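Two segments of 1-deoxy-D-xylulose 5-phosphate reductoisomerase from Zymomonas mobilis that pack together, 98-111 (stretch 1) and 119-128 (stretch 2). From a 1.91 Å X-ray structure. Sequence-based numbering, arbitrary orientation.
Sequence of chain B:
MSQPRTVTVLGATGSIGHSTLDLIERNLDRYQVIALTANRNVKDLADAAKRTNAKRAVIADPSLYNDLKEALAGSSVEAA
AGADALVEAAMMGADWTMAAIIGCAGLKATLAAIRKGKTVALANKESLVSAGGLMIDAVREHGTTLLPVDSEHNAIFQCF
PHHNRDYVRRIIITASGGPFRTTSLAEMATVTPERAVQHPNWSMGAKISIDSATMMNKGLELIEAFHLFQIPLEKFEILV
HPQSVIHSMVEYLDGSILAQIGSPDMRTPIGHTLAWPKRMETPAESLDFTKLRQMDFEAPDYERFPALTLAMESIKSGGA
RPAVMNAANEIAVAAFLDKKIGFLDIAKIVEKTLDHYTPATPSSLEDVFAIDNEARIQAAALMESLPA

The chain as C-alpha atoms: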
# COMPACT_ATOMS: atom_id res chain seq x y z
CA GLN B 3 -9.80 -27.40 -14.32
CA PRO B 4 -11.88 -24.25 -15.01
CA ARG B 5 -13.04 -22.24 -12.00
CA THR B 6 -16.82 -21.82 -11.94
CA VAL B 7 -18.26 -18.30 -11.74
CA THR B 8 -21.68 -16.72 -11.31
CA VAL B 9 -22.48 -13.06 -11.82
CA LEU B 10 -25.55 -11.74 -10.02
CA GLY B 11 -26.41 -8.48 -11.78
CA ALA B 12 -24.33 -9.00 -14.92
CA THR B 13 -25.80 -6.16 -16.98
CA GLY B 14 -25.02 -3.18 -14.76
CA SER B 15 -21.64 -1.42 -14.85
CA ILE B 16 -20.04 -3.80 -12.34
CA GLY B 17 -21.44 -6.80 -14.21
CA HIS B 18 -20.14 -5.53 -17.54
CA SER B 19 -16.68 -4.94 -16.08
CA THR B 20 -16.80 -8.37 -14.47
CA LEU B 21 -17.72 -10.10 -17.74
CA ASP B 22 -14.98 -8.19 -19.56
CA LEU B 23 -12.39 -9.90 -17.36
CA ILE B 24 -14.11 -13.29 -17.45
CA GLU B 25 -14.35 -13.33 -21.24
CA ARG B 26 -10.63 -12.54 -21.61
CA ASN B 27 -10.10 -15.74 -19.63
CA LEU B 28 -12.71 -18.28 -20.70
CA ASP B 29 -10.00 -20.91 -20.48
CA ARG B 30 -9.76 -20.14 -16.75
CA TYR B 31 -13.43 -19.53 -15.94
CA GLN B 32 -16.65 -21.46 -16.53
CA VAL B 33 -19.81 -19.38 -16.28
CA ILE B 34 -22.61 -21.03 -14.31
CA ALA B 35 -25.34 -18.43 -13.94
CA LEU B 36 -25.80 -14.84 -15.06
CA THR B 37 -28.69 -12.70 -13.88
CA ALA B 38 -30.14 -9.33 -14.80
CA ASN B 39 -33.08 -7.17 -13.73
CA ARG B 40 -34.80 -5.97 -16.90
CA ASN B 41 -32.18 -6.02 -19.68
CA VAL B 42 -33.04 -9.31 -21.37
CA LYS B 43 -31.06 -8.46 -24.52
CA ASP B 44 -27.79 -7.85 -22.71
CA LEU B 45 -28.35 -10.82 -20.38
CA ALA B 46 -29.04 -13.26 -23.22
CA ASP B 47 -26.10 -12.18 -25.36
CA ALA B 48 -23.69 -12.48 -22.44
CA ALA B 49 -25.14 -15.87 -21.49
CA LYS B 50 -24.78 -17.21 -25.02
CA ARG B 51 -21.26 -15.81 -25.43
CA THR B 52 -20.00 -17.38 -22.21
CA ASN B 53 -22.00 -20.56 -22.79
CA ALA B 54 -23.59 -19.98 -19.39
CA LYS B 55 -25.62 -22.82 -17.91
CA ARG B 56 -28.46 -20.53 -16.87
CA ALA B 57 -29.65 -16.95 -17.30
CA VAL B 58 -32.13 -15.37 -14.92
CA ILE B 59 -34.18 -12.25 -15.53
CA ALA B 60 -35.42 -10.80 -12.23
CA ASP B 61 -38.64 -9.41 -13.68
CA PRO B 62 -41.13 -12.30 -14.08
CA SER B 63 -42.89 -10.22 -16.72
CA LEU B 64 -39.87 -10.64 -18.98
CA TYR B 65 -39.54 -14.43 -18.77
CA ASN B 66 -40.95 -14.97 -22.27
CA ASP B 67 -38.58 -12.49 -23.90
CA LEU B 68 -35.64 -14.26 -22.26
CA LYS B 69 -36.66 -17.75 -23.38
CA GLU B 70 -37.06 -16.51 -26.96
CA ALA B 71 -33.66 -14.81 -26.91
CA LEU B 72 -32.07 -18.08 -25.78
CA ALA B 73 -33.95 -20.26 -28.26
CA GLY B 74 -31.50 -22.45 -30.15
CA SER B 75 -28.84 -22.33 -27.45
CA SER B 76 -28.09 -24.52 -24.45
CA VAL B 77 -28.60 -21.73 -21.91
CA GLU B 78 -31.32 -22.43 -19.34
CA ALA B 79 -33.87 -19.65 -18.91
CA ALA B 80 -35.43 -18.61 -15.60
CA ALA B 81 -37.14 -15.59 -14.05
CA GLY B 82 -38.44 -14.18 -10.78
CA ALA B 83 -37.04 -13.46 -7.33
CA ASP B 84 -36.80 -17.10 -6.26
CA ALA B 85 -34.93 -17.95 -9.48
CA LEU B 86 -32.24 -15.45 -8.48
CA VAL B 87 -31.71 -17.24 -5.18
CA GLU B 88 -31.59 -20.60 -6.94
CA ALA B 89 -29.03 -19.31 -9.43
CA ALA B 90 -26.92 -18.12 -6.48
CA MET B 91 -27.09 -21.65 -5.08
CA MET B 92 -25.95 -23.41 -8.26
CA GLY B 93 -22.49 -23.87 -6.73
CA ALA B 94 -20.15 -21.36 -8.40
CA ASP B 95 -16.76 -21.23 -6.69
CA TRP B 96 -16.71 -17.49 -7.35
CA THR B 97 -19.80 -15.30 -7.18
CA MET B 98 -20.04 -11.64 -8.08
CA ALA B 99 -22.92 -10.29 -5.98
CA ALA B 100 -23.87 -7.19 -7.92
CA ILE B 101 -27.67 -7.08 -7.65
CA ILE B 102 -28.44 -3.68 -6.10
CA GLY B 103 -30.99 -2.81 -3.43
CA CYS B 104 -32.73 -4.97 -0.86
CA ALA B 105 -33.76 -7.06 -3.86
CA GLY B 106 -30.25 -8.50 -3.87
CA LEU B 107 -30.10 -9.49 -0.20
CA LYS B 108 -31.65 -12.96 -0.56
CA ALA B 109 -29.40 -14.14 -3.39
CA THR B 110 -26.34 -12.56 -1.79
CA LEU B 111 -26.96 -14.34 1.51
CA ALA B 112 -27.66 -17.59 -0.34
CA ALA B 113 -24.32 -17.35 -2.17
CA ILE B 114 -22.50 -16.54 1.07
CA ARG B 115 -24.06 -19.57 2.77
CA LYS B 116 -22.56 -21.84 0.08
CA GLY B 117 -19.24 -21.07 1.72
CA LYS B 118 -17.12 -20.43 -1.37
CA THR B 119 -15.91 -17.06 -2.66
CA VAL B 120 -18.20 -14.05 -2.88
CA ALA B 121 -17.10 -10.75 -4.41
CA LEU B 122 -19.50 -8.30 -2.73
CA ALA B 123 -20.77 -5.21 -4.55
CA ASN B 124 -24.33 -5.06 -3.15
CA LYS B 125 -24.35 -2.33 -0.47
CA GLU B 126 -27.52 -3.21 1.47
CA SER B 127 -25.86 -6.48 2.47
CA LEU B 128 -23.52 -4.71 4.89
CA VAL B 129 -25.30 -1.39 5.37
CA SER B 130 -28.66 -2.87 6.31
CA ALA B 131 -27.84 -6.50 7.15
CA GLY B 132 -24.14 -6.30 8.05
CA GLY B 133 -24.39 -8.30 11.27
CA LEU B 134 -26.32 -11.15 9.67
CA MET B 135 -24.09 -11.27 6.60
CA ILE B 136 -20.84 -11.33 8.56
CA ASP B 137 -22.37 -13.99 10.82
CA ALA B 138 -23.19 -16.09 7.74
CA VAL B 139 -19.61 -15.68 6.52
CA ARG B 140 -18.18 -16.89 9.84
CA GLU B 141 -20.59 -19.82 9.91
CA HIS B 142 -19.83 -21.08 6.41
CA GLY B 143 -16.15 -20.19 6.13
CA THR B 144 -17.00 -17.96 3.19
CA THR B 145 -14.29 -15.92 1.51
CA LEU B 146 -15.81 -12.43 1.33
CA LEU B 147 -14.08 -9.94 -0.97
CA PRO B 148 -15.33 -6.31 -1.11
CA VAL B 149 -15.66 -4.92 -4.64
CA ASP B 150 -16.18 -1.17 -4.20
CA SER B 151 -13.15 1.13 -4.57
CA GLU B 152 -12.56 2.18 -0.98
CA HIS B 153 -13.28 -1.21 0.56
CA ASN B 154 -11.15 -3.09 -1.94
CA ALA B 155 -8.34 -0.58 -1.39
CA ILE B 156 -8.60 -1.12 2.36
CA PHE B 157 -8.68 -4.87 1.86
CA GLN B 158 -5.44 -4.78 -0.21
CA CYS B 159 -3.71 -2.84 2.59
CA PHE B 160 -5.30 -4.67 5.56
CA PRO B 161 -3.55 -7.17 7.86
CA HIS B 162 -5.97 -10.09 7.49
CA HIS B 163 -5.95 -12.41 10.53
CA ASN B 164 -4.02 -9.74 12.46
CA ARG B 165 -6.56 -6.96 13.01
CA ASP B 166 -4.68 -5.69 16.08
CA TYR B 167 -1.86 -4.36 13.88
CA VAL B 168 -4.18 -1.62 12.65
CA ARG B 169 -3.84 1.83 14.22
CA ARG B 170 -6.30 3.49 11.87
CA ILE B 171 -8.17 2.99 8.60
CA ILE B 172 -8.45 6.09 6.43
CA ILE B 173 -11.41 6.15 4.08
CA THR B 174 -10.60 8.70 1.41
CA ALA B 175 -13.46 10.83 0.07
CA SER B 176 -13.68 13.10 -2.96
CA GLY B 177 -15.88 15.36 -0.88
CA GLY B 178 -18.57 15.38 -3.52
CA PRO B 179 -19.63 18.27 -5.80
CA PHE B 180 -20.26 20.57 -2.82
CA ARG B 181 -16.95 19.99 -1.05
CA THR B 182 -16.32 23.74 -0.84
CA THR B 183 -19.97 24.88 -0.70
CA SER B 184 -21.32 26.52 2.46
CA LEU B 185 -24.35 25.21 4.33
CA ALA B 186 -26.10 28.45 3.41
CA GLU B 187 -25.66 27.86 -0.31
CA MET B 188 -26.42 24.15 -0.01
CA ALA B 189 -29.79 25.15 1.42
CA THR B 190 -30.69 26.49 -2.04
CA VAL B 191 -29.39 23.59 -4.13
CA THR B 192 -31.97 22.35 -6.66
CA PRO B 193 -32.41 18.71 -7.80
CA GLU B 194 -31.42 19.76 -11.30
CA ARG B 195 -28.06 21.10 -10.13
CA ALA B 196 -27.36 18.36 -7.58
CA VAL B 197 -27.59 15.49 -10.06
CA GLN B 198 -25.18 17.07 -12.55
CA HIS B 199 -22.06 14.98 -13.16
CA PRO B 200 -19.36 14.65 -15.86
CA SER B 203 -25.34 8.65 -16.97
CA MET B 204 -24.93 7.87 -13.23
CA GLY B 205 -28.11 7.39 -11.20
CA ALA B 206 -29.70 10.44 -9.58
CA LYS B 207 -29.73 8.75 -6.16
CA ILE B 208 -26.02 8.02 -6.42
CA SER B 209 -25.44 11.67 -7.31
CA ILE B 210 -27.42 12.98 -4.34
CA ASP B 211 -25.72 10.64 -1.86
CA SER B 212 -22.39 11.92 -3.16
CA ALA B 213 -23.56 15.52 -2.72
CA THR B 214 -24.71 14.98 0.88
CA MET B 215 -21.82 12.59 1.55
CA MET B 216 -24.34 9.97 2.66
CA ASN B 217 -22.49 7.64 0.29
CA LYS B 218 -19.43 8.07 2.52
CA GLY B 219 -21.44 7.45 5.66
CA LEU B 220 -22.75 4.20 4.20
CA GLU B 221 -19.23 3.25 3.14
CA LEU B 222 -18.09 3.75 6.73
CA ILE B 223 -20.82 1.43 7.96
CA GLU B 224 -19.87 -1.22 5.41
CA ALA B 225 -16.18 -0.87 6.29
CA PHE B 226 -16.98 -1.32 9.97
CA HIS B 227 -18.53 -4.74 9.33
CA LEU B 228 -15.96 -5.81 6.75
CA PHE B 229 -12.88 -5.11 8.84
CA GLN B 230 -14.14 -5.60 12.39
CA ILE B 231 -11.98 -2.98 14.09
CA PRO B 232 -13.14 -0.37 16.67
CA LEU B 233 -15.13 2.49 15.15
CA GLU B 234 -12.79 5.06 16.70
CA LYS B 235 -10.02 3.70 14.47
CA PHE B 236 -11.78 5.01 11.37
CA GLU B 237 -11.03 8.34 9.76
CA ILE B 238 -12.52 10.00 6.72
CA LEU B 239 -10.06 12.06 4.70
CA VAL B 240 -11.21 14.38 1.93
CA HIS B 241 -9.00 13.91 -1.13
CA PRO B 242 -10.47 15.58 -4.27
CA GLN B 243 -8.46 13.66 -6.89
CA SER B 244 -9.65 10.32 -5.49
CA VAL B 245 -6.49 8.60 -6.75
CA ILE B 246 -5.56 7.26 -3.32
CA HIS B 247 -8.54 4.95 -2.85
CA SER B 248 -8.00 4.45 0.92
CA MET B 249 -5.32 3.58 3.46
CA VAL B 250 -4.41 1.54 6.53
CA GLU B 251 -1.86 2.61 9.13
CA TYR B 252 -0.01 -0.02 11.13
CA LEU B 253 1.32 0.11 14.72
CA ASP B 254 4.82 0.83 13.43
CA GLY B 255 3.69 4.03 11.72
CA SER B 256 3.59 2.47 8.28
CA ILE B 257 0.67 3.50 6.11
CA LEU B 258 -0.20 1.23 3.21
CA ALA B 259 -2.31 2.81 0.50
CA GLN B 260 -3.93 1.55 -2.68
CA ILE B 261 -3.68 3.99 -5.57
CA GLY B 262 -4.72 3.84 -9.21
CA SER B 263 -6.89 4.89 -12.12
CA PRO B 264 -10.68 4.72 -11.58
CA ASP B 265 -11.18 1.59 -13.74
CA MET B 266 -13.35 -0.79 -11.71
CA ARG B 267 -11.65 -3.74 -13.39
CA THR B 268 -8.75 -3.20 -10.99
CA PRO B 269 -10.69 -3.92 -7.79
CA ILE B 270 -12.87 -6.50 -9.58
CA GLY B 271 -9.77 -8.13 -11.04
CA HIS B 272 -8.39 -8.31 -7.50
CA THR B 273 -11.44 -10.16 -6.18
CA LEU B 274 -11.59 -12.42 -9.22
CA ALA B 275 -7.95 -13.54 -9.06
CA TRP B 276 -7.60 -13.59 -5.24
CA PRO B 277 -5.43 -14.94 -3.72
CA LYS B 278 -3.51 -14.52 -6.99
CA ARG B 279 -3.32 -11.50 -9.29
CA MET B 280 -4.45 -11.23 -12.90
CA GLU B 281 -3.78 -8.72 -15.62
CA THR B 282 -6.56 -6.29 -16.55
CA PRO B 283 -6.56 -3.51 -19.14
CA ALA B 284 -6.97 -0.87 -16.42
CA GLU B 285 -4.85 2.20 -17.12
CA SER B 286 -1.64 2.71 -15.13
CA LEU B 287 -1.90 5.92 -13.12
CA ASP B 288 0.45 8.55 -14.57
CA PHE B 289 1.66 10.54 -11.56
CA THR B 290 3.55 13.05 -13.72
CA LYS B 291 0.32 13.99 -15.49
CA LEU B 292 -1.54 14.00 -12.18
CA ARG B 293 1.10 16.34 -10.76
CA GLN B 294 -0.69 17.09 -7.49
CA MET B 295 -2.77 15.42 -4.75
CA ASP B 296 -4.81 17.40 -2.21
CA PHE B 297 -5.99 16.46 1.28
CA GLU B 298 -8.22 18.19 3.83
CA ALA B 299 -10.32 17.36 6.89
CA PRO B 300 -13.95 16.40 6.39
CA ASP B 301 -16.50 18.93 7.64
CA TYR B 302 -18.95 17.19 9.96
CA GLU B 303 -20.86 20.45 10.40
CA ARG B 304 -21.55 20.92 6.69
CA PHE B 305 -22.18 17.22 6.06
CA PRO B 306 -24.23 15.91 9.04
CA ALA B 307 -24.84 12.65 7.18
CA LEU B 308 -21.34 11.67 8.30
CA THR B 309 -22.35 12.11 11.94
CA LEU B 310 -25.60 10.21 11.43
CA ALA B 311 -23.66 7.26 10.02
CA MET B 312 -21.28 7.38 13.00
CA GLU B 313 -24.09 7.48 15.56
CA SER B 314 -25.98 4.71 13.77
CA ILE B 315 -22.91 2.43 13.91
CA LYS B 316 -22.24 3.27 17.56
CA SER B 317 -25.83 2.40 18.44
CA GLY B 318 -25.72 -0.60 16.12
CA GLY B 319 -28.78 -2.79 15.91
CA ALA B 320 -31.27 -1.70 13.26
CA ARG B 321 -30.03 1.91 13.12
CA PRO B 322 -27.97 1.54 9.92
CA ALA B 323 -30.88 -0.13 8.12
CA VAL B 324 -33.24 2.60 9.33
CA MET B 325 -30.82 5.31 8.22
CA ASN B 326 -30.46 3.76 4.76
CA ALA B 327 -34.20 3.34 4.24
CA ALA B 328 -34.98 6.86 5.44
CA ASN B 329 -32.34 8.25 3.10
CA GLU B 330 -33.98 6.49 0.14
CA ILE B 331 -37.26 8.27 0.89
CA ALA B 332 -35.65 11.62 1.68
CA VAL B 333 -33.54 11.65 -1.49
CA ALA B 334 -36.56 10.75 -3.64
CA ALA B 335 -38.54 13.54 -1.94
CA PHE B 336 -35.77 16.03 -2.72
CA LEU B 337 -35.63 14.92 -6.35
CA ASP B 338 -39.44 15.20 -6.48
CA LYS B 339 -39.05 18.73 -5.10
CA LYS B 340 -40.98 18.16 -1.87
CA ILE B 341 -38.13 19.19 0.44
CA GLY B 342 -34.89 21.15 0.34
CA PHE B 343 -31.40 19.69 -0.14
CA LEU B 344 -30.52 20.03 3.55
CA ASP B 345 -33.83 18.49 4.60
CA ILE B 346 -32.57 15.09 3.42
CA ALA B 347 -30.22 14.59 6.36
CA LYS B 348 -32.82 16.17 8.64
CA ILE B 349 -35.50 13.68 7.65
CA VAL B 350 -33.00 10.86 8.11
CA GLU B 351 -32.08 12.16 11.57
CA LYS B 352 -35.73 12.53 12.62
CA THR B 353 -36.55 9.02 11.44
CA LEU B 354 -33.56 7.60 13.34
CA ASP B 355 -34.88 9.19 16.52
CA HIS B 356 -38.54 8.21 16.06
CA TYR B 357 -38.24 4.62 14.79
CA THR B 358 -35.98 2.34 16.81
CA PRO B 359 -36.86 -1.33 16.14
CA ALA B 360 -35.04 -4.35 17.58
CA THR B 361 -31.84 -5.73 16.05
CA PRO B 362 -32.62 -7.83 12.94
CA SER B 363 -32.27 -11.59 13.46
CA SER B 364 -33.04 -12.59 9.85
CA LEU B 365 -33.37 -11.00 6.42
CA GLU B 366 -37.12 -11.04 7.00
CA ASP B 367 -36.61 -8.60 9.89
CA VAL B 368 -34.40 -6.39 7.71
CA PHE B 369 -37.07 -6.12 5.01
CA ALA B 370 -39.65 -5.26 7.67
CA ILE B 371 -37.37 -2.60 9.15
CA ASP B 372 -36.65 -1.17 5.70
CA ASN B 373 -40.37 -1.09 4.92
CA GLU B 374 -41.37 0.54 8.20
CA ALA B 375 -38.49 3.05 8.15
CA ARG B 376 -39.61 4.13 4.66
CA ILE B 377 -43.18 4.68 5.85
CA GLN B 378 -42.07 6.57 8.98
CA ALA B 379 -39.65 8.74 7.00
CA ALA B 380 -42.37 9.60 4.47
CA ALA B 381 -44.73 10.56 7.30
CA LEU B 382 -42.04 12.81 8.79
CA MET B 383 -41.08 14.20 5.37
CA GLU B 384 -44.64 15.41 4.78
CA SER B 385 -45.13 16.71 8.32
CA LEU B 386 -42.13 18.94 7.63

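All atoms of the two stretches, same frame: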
# COMPACT_ATOMS: atom_id res chain seq x y z
N MET B 98 -20.04 -13.09 -8.11
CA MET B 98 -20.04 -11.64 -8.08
C MET B 98 -21.46 -11.26 -7.67
O MET B 98 -22.41 -11.50 -8.42
CB MET B 98 -19.71 -11.06 -9.47
CG MET B 98 -19.98 -9.57 -9.61
SD MET B 98 -19.18 -8.54 -8.36
CE MET B 98 -17.53 -8.50 -8.99
N ALA B 99 -21.61 -10.69 -6.48
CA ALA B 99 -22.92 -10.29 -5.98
C ALA B 99 -23.09 -8.82 -6.32
O ALA B 99 -22.69 -7.94 -5.55
CB ALA B 99 -22.99 -10.49 -4.48
N ALA B 100 -23.70 -8.56 -7.47
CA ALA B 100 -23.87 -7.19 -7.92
C ALA B 100 -25.32 -6.73 -8.12
O ALA B 100 -25.56 -5.73 -8.78
CB ALA B 100 -23.07 -6.97 -9.20
N ILE B 101 -26.27 -7.47 -7.56
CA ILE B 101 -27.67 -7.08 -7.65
C ILE B 101 -27.83 -5.97 -6.62
O ILE B 101 -27.53 -6.17 -5.45
CB ILE B 101 -28.61 -8.25 -7.27
CG1 ILE B 101 -28.44 -9.41 -8.26
CG2 ILE B 101 -30.07 -7.77 -7.25
CD1 ILE B 101 -29.14 -10.68 -7.84
N ILE B 102 -28.29 -4.79 -7.04
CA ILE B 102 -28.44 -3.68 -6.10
C ILE B 102 -29.76 -3.66 -5.35
O ILE B 102 -30.73 -4.29 -5.76
CB ILE B 102 -28.27 -2.32 -6.81
CG1 ILE B 102 -29.47 -2.04 -7.72
CG2 ILE B 102 -26.99 -2.33 -7.65
CD1 ILE B 102 -29.45 -0.66 -8.36
N GLY B 103 -29.78 -2.94 -4.23
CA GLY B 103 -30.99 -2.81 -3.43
C GLY B 103 -31.28 -3.99 -2.53
O GLY B 103 -30.54 -4.98 -2.52
N CYS B 104 -32.35 -3.89 -1.75
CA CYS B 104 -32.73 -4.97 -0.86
C CYS B 104 -33.10 -6.19 -1.68
O CYS B 104 -33.13 -7.30 -1.17
CB CYS B 104 -33.92 -4.55 0.02
SG CYS B 104 -33.48 -3.40 1.34
N ALA B 105 -33.38 -5.97 -2.97
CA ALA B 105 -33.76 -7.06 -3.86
C ALA B 105 -32.60 -8.03 -4.10
O ALA B 105 -32.79 -9.11 -4.65
CB ALA B 105 -34.25 -6.50 -5.19
N GLY B 106 -31.40 -7.64 -3.68
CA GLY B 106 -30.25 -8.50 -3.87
C GLY B 106 -29.83 -9.22 -2.61
O GLY B 106 -28.97 -10.10 -2.66
N LEU B 107 -30.45 -8.87 -1.48
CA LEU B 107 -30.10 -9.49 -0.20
C LEU B 107 -30.23 -11.01 -0.15
O LEU B 107 -29.30 -11.71 0.27
CB LEU B 107 -30.94 -8.88 0.93
CG LEU B 107 -30.67 -7.41 1.29
CD1 LEU B 107 -31.62 -6.98 2.40
CD2 LEU B 107 -29.22 -7.23 1.73
N LYS B 108 -31.38 -11.53 -0.57
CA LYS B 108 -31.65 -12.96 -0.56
C LYS B 108 -30.64 -13.80 -1.33
O LYS B 108 -30.13 -14.80 -0.82
CB LYS B 108 -33.05 -13.24 -1.10
CG LYS B 108 -34.16 -13.01 -0.10
CD LYS B 108 -34.13 -14.07 0.98
CE LYS B 108 -35.34 -13.96 1.90
NZ LYS B 108 -35.34 -15.04 2.92
N ALA B 109 -30.35 -13.40 -2.57
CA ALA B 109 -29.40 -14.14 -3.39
C ALA B 109 -27.99 -14.01 -2.83
O ALA B 109 -27.21 -14.96 -2.85
CB ALA B 109 -29.44 -13.63 -4.83
N THR B 110 -27.67 -12.81 -2.35
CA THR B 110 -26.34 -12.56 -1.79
C THR B 110 -26.11 -13.46 -0.58
O THR B 110 -25.07 -14.11 -0.47
CB THR B 110 -26.20 -11.07 -1.39
OG1 THR B 110 -26.33 -10.25 -2.56
CG2 THR B 110 -24.84 -10.81 -0.75
N LEU B 111 -27.09 -13.50 0.32
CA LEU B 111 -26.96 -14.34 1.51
C LEU B 111 -26.86 -15.80 1.10
O LEU B 111 -26.06 -16.56 1.66
CB LEU B 111 -28.15 -14.15 2.44
CG LEU B 111 -28.13 -15.04 3.69
CD1 LEU B 111 -26.79 -14.95 4.38
CD2 LEU B 111 -29.26 -14.61 4.62
N THR B 119 -16.39 -18.44 -2.57
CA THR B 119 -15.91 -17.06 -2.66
C THR B 119 -16.99 -16.14 -3.20
O THR B 119 -17.63 -16.41 -4.22
CB THR B 119 -14.65 -16.96 -3.55
OG1 THR B 119 -13.62 -17.79 -3.01
CG2 THR B 119 -14.13 -15.52 -3.60
N VAL B 120 -17.20 -15.03 -2.49
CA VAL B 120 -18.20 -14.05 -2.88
C VAL B 120 -17.59 -12.66 -2.99
O VAL B 120 -17.08 -12.12 -2.00
CB VAL B 120 -19.36 -13.99 -1.86
CG1 VAL B 120 -20.41 -12.97 -2.32
CG2 VAL B 120 -19.99 -15.37 -1.70
N ALA B 121 -17.61 -12.10 -4.19
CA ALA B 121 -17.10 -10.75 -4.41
C ALA B 121 -18.36 -9.90 -4.17
O ALA B 121 -19.33 -9.98 -4.93
CB ALA B 121 -16.59 -10.59 -5.86
N LEU B 122 -18.33 -9.09 -3.11
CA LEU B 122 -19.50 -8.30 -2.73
C LEU B 122 -19.54 -6.85 -3.22
O LEU B 122 -18.69 -6.04 -2.86
CB LEU B 122 -19.65 -8.31 -1.21
CG LEU B 122 -20.83 -7.53 -0.61
CD1 LEU B 122 -22.14 -8.08 -1.15
CD2 LEU B 122 -20.80 -7.64 0.91
N ALA B 123 -20.56 -6.55 -4.02
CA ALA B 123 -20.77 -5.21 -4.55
C ALA B 123 -22.06 -4.63 -3.97
O ALA B 123 -22.16 -3.42 -3.74
CB ALA B 123 -20.85 -5.27 -6.08
N ASN B 124 -23.05 -5.49 -3.73
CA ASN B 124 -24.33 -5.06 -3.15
C ASN B 124 -24.07 -4.35 -1.81
O ASN B 124 -23.46 -4.92 -0.91
CB ASN B 124 -25.25 -6.27 -2.94
CG ASN B 124 -26.52 -5.92 -2.17
OD1 ASN B 124 -26.54 -5.93 -0.93
ND2 ASN B 124 -27.58 -5.59 -2.90
N LYS B 125 -24.56 -3.12 -1.69
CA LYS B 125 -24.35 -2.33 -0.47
C LYS B 125 -25.29 -2.62 0.70
O LYS B 125 -24.88 -2.56 1.86
CB LYS B 125 -24.41 -0.84 -0.82
CG LYS B 125 -23.39 -0.40 -1.85
CD LYS B 125 -23.56 1.07 -2.20
CE LYS B 125 -22.50 1.54 -3.18
NZ LYS B 125 -22.62 0.85 -4.49
N GLU B 126 -26.55 -2.93 0.40
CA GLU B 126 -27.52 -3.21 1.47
C GLU B 126 -27.06 -4.37 2.34
O GLU B 126 -27.35 -4.41 3.54
CB GLU B 126 -28.89 -3.52 0.88
CG GLU B 126 -29.66 -2.32 0.31
CD GLU B 126 -29.02 -1.74 -0.94
OE1 GLU B 126 -28.28 -2.47 -1.64
OE2 GLU B 126 -29.27 -0.55 -1.23
N SER B 127 -26.35 -5.31 1.74
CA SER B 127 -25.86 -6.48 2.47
C SER B 127 -25.13 -6.11 3.75
O SER B 127 -25.36 -6.72 4.79
CB SER B 127 -24.94 -7.31 1.58
OG SER B 127 -25.66 -7.90 0.51
N LEU B 128 -24.27 -5.10 3.70
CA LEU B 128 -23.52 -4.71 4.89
C LEU B 128 -24.07 -3.46 5.57
O LEU B 128 -23.91 -3.27 6.77
CB LEU B 128 -22.04 -4.52 4.55
CG LEU B 128 -21.39 -5.78 3.98
CD1 LEU B 128 -19.91 -5.53 3.74
CD2 LEU B 128 -21.59 -6.94 4.95
O HOH W 1 -28.84 0.08 -3.79

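A short parallel strand pairing, continued by one buried asparagine that ties a loop to the start of a helix, joins these two stretches and buries 611 Å² between them. Met 98 pairs with Ala 121 and Ala 99 with Leu 122. Ala 99 N donates to Ala 121 O at 2.8 Å, nearly straight at 171°, and Ala 99 O accepts from both Ala 123 N (3.0 Å) and Asn 124 N (3.1 Å), so one carbonyl holds the chain as it leaves the strand.

On one face Met 98 CE lies 3.9 Å from Ala 121 CB; on the other, Ala 99 CB sits 4.2 Å from Leu 122 CD1, and Thr 110 CG2 reaches Leu 122 CD1 at 3.9 Å from the helix.

Beyond the strands, Asn 124 uses both ends of its amide. Asn 124 ND2 donates to Ile 101 O (2.6 Å) and Gly 103 O (3.0 Å), while Asn 124 OD1 caps the following helix by accepting from Ser 127 N (2.7 Å) and also takes a bond from Ser 127 OG (2.6 Å). A buried amide suits this place because donor and acceptor are both satisfied. Gly 106 leaves room for it: an ideal CB there would lie 3.0 Å from Asn 124 ND2 and 2.4 Å from Ile 101 O. Gly 103, with phi of 80°, adopts a backbone shape that favours glycine.

Glu 126 closes the more open end. Glu 126 OE1 accepts a weak bond from Gly 103 N (3.0 Å), and a water donates to Glu 126 OE2 (2.7 Å). Leu 107 packs CD2 against Ser 127 N at 3.5 Å, covering the capped turn with hydrocarbon. Thr 110 turns OG1 back to Gly 106 O (2.6 Å), leaving its methyl CG2 to meet Ser 127 OG at 3.3 Å.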